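Lipid binding protein (Grifola frondosa, PDB 5H0Q) is a lipid-binding protein that probably recognises membrane domains of sphingomyelin and cholesterol, for which it serves as a probe. Local coordinates at residues M163-L166 with L167-N171; V39-D42 with Q43-R47. All blocks are in the same frame, centred on the assembly; numbering follows the deposited sequence.

Interaction 1 (M163-L166 with L167-N171); sequences MLHL and LDTHN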
# COMPACT_ATOMS: atom_id res chain seq x y z
N MET A 163 -13.12 -9.58 6.01
CA MET A 163 -12.09 -8.54 6.00
C MET A 163 -12.65 -7.20 6.46
O MET A 163 -11.99 -6.47 7.21
CB MET A 163 -11.46 -8.45 4.61
CG MET A 163 -10.77 -9.77 4.19
SD MET A 163 -9.66 -10.42 5.48
CE MET A 163 -8.53 -9.04 5.69
N LEU A 164 -13.87 -6.86 6.06
CA LEU A 164 -14.47 -5.62 6.54
C LEU A 164 -14.68 -5.67 8.05
O LEU A 164 -14.46 -4.67 8.75
CB LEU A 164 -15.78 -5.36 5.81
CG LEU A 164 -16.54 -4.08 6.15
CD1 LEU A 164 -15.67 -2.84 5.91
CD2 LEU A 164 -17.79 -4.03 5.32
N HIS A 165 -15.08 -6.83 8.57
CA HIS A 165 -15.22 -6.98 10.02
C HIS A 165 -13.90 -6.72 10.73
O HIS A 165 -13.87 -6.08 11.78
CB HIS A 165 -15.73 -8.38 10.36
CG HIS A 165 -15.63 -8.71 11.82
ND1 HIS A 165 -14.86 -9.75 12.30
CD2 HIS A 165 -16.17 -8.10 12.90
CE1 HIS A 165 -14.95 -9.78 13.62
NE2 HIS A 165 -15.74 -8.79 14.01
N LEU A 166 -12.79 -7.24 10.18
CA LEU A 166 -11.48 -6.95 10.76
C LEU A 166 -11.17 -5.47 10.70
O LEU A 166 -10.61 -4.90 11.64
CB LEU A 166 -10.40 -7.76 10.04
CG LEU A 166 -10.42 -9.28 10.25
CD1 LEU A 166 -9.29 -9.92 9.44
CD2 LEU A 166 -10.32 -9.62 11.74
N LEU A 167 -11.55 -4.81 9.60
CA LEU A 167 -11.29 -3.38 9.46
C LEU A 167 -12.12 -2.57 10.44
O LEU A 167 -11.62 -1.57 10.99
CB LEU A 167 -11.56 -2.94 8.02
CG LEU A 167 -10.45 -3.31 7.03
CD1 LEU A 167 -10.90 -3.14 5.57
CD2 LEU A 167 -9.17 -2.50 7.29
N ASP A 168 -13.37 -2.96 10.68
CA ASP A 168 -14.25 -2.20 11.56
C ASP A 168 -13.87 -2.36 13.02
O ASP A 168 -14.08 -1.44 13.82
CB ASP A 168 -15.71 -2.61 11.37
CG ASP A 168 -16.28 -2.12 10.05
OD1 ASP A 168 -17.41 -2.53 9.71
OD2 ASP A 168 -15.60 -1.32 9.37
N THR A 169 -13.34 -3.53 13.39
CA THR A 169 -13.01 -3.81 14.77
C THR A 169 -11.54 -3.62 15.07
O THR A 169 -11.12 -3.85 16.21
CB THR A 169 -13.46 -5.22 15.15
OG1 THR A 169 -12.74 -6.20 14.39
CG2 THR A 169 -14.96 -5.39 14.91
N HIS A 170 -10.75 -3.21 14.10
CA HIS A 170 -9.34 -2.92 14.33
C HIS A 170 -9.22 -1.82 15.38
O HIS A 170 -10.11 -0.99 15.56
CB HIS A 170 -8.68 -2.51 13.01
CG HIS A 170 -7.19 -2.67 12.98
ND1 HIS A 170 -6.32 -1.62 13.14
CD2 HIS A 170 -6.43 -3.77 12.79
CE1 HIS A 170 -5.08 -2.06 13.06
NE2 HIS A 170 -5.11 -3.37 12.84
N ASN A 171 -8.08 -1.82 16.09
CA ASN A 171 -7.84 -0.83 17.13
C ASN A 171 -6.38 -0.38 17.06
O ASN A 171 -5.59 -0.60 17.97
CB ASN A 171 -8.17 -1.37 18.52
CG ASN A 171 -7.97 -0.33 19.62
OD1 ASN A 171 -8.06 0.88 19.38
ND2 ASN A 171 -7.67 -0.79 20.82

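Interaction 2 (V39-D42 with Q43-R47); sequences VYQD and QAEKR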
# COMPACT_ATOMS: atom_id res chain seq x y z
N VAL A 39 14.16 8.78 -1.23
CA VAL A 39 14.62 9.52 -2.40
C VAL A 39 13.45 10.11 -3.19
O VAL A 39 13.49 11.28 -3.61
CB VAL A 39 15.51 8.63 -3.27
CG1 VAL A 39 15.95 9.35 -4.54
CG2 VAL A 39 16.73 8.17 -2.48
N TYR A 40 12.39 9.33 -3.42
CA TYR A 40 11.22 9.81 -4.15
C TYR A 40 9.99 9.99 -3.26
O TYR A 40 8.91 10.30 -3.77
CB TYR A 40 10.90 8.87 -5.32
CG TYR A 40 12.03 8.79 -6.33
CD1 TYR A 40 12.07 9.65 -7.41
CD2 TYR A 40 13.06 7.88 -6.18
CE1 TYR A 40 13.10 9.60 -8.33
CE2 TYR A 40 14.09 7.81 -7.11
CZ TYR A 40 14.10 8.68 -8.18
OH TYR A 40 15.12 8.66 -9.11
N GLN A 41 10.14 9.84 -1.95
CA GLN A 41 8.97 9.92 -1.07
C GLN A 41 8.31 11.29 -1.14
O GLN A 41 7.08 11.39 -1.09
CB GLN A 41 9.35 9.60 0.37
CG GLN A 41 8.16 9.59 1.31
CD GLN A 41 8.46 8.91 2.62
OE1 GLN A 41 9.32 8.04 2.69
NE2 GLN A 41 7.75 9.30 3.67
N ASP A 42 9.11 12.36 -1.26
CA ASP A 42 8.53 13.70 -1.34
C ASP A 42 7.60 13.81 -2.54
O ASP A 42 6.55 14.47 -2.46
CB ASP A 42 9.64 14.76 -1.43
CG ASP A 42 9.09 16.18 -1.39
OD1 ASP A 42 8.09 16.40 -0.67
OD2 ASP A 42 9.65 17.06 -2.06
N GLN A 43 7.95 13.17 -3.66
CA GLN A 43 7.05 13.19 -4.81
C GLN A 43 5.75 12.50 -4.48
O GLN A 43 4.67 12.97 -4.84
CB GLN A 43 7.71 12.54 -6.02
CG GLN A 43 8.81 13.34 -6.70
CD GLN A 43 9.09 12.83 -8.10
OE1 GLN A 43 9.16 11.62 -8.33
NE2 GLN A 43 9.21 13.74 -9.05
N ALA A 44 5.83 11.36 -3.79
CA ALA A 44 4.61 10.67 -3.41
C ALA A 44 3.78 11.52 -2.44
O ALA A 44 2.56 11.62 -2.57
CB ALA A 44 4.94 9.31 -2.80
N GLU A 45 4.44 12.14 -1.45
CA GLU A 45 3.73 13.02 -0.53
C GLU A 45 3.14 14.23 -1.25
O GLU A 45 2.02 14.64 -0.97
CB GLU A 45 4.65 13.46 0.60
CG GLU A 45 5.16 12.31 1.45
CD GLU A 45 5.97 12.74 2.65
OE1 GLU A 45 6.23 13.95 2.82
OE2 GLU A 45 6.34 11.85 3.44
N LYS A 46 3.87 14.79 -2.22
CA LYS A 46 3.31 15.89 -3.00
C LYS A 46 2.03 15.47 -3.71
O LYS A 46 1.07 16.25 -3.79
CB LYS A 46 4.35 16.39 -4.01
CG LYS A 46 3.93 17.56 -4.85
CD LYS A 46 4.97 17.84 -5.91
CE LYS A 46 4.65 19.12 -6.67
NZ LYS A 46 5.68 19.42 -7.70
N ARG A 47 1.98 14.23 -4.22
CA ARG A 47 0.76 13.76 -4.86
C ARG A 47 -0.36 13.55 -3.85
O ARG A 47 -1.53 13.86 -4.14
CB ARG A 47 1.04 12.47 -5.63
CG ARG A 47 -0.18 11.88 -6.33
CD ARG A 47 -0.77 12.88 -7.33
NE ARG A 47 -1.76 12.26 -8.19
CZ ARG A 47 -2.67 12.93 -8.90
NH1 ARG A 47 -2.72 14.25 -8.86
NH2 ARG A 47 -3.53 12.27 -9.66

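Interaction 1 (M163-L166 with L167-N171)
His165 and Thr169 meet one turn apart on the outer side of helix 160-169. The hydroxyl OG1 of Thr169 lies over one face of the imidazole, displaced toward its rim. The methyl is closer to the ring: CG2 of Thr169 is 3.6 Å from CD2 of His165. The two side chains run at a slant to each other. The imidazole reaches forward along the helix because its CG is anti to the backbone N (chi1 168°).

The hydroxyl also closes back on the main chain. Thr169 OG1 donates to His165 O over 2.8 Å, and Thr169 N donates to the same oxygen over 3.1 Å. The two donors approach from opposite faces of that carbonyl plane, so one oxygen is gripped twice by one residue. The chi1 of Thr169, 64°, sets OG1 between its own N and carbonyl carbon, where it can turn back to this oxygen.

Leu164 rests against the carboxylate of Asp168, with CD1 of Leu164 3.8 Å from OD2 of Asp168. This is a plain van der Waals contact. The charge is met elsewhere, by a salt bridge from OD1 to Arg82. In the backbone, Asp168 N bonds to Leu164 O at 2.8 Å and Leu167 N to Met163 O at 2.9 Å, as in a regular alpha-helix.

Leu167 and Met163 are the buried residues. Leu167 packs on Leu145 of strand 143-150 and on Phe81, while Met163 touches Phe129 of strand 126-134 and Trp154 and Trp155 of helix 153-156. His170, which follows in the chain, hydrogen-bonds through ND1 to OE1 of Gln143. The last turns of helix 160-169 thus lie against the edge strand 143-150 of the five-stranded antiparallel sheet.

Interaction 2 (V39-D42 with Q43-R47)
The extended side chain of Gln43 lies beside Tyr40 at the first turn of helix 41-55 and points the same way, with the amide and ring planes 51° apart. The amide oxygen comes to the ring edge, near the ring plane: OE1 of Gln43 is 3.6 Å from CD1 of Tyr40. Gln43 N makes a weak bond to Tyr40 O.

Ala44 gives the straighter bond to that carbonyl. Its N lies 3.3 Å from Tyr40 O, with the donor in the carbonyl plane. Its methyl touches the backbone as well, CB of Ala44 standing 3.4 Å from Gln41 O. Ala44 is buried and packs on Trp99 and Val101.

Glu45 carries the side-chain bond. NE2 of Gln41 donates to OE2 of Glu45 over 2.9 Å with an N-H...O angle of 157°. The carboxylate is met on its anti side, out of its plane. Gln41 stands out from the helix, CG anti to the backbone N (chi1 -177°), and the Glu45 side chain leans back to meet NE2. The other amide atom of Gln41, OE1, is held by Lys37, so both ends of the amide are engaged and its rotation is probably fixed. In the backbone, Glu45 N bonds to Gln41 O at 2.8 Å.

Lys46 joins through its backbone, N of Lys46 being 2.7 Å from Asp42 O. CB of Lys46 sits 3.3 Å from the same oxygen, and the extended side chain runs off from the contact. Arg47 N bonds to Gln43 O, and NH1 of Arg47 makes a salt bridge to OE2 of Glu50.

The arrangement is the start of an alpha-helix with Tyr40 at the N-cap and an i to i+4 Gln-Glu side-chain bond, at the surface of the protein.

Interactions 1 and 2 are both local contacts within single helices, and they lie on opposite sides of the chain's centre. Their centres are 29 Å apart, and their nearest atoms about 20 Å, so they do not touch. Interaction 2 comes first in the chain and starts a helix; interaction 1 covers the last turns of another. Each helix packs on a different sheet. Segment 39-47 meets strands 2-3 and 99-105 of the mixed sheet, whereas segment 163-171 meets strands 126-134 and 143-150 of the antiparallel one. Neither set of partners includes a ligand, so no link to lipid binding can be drawn.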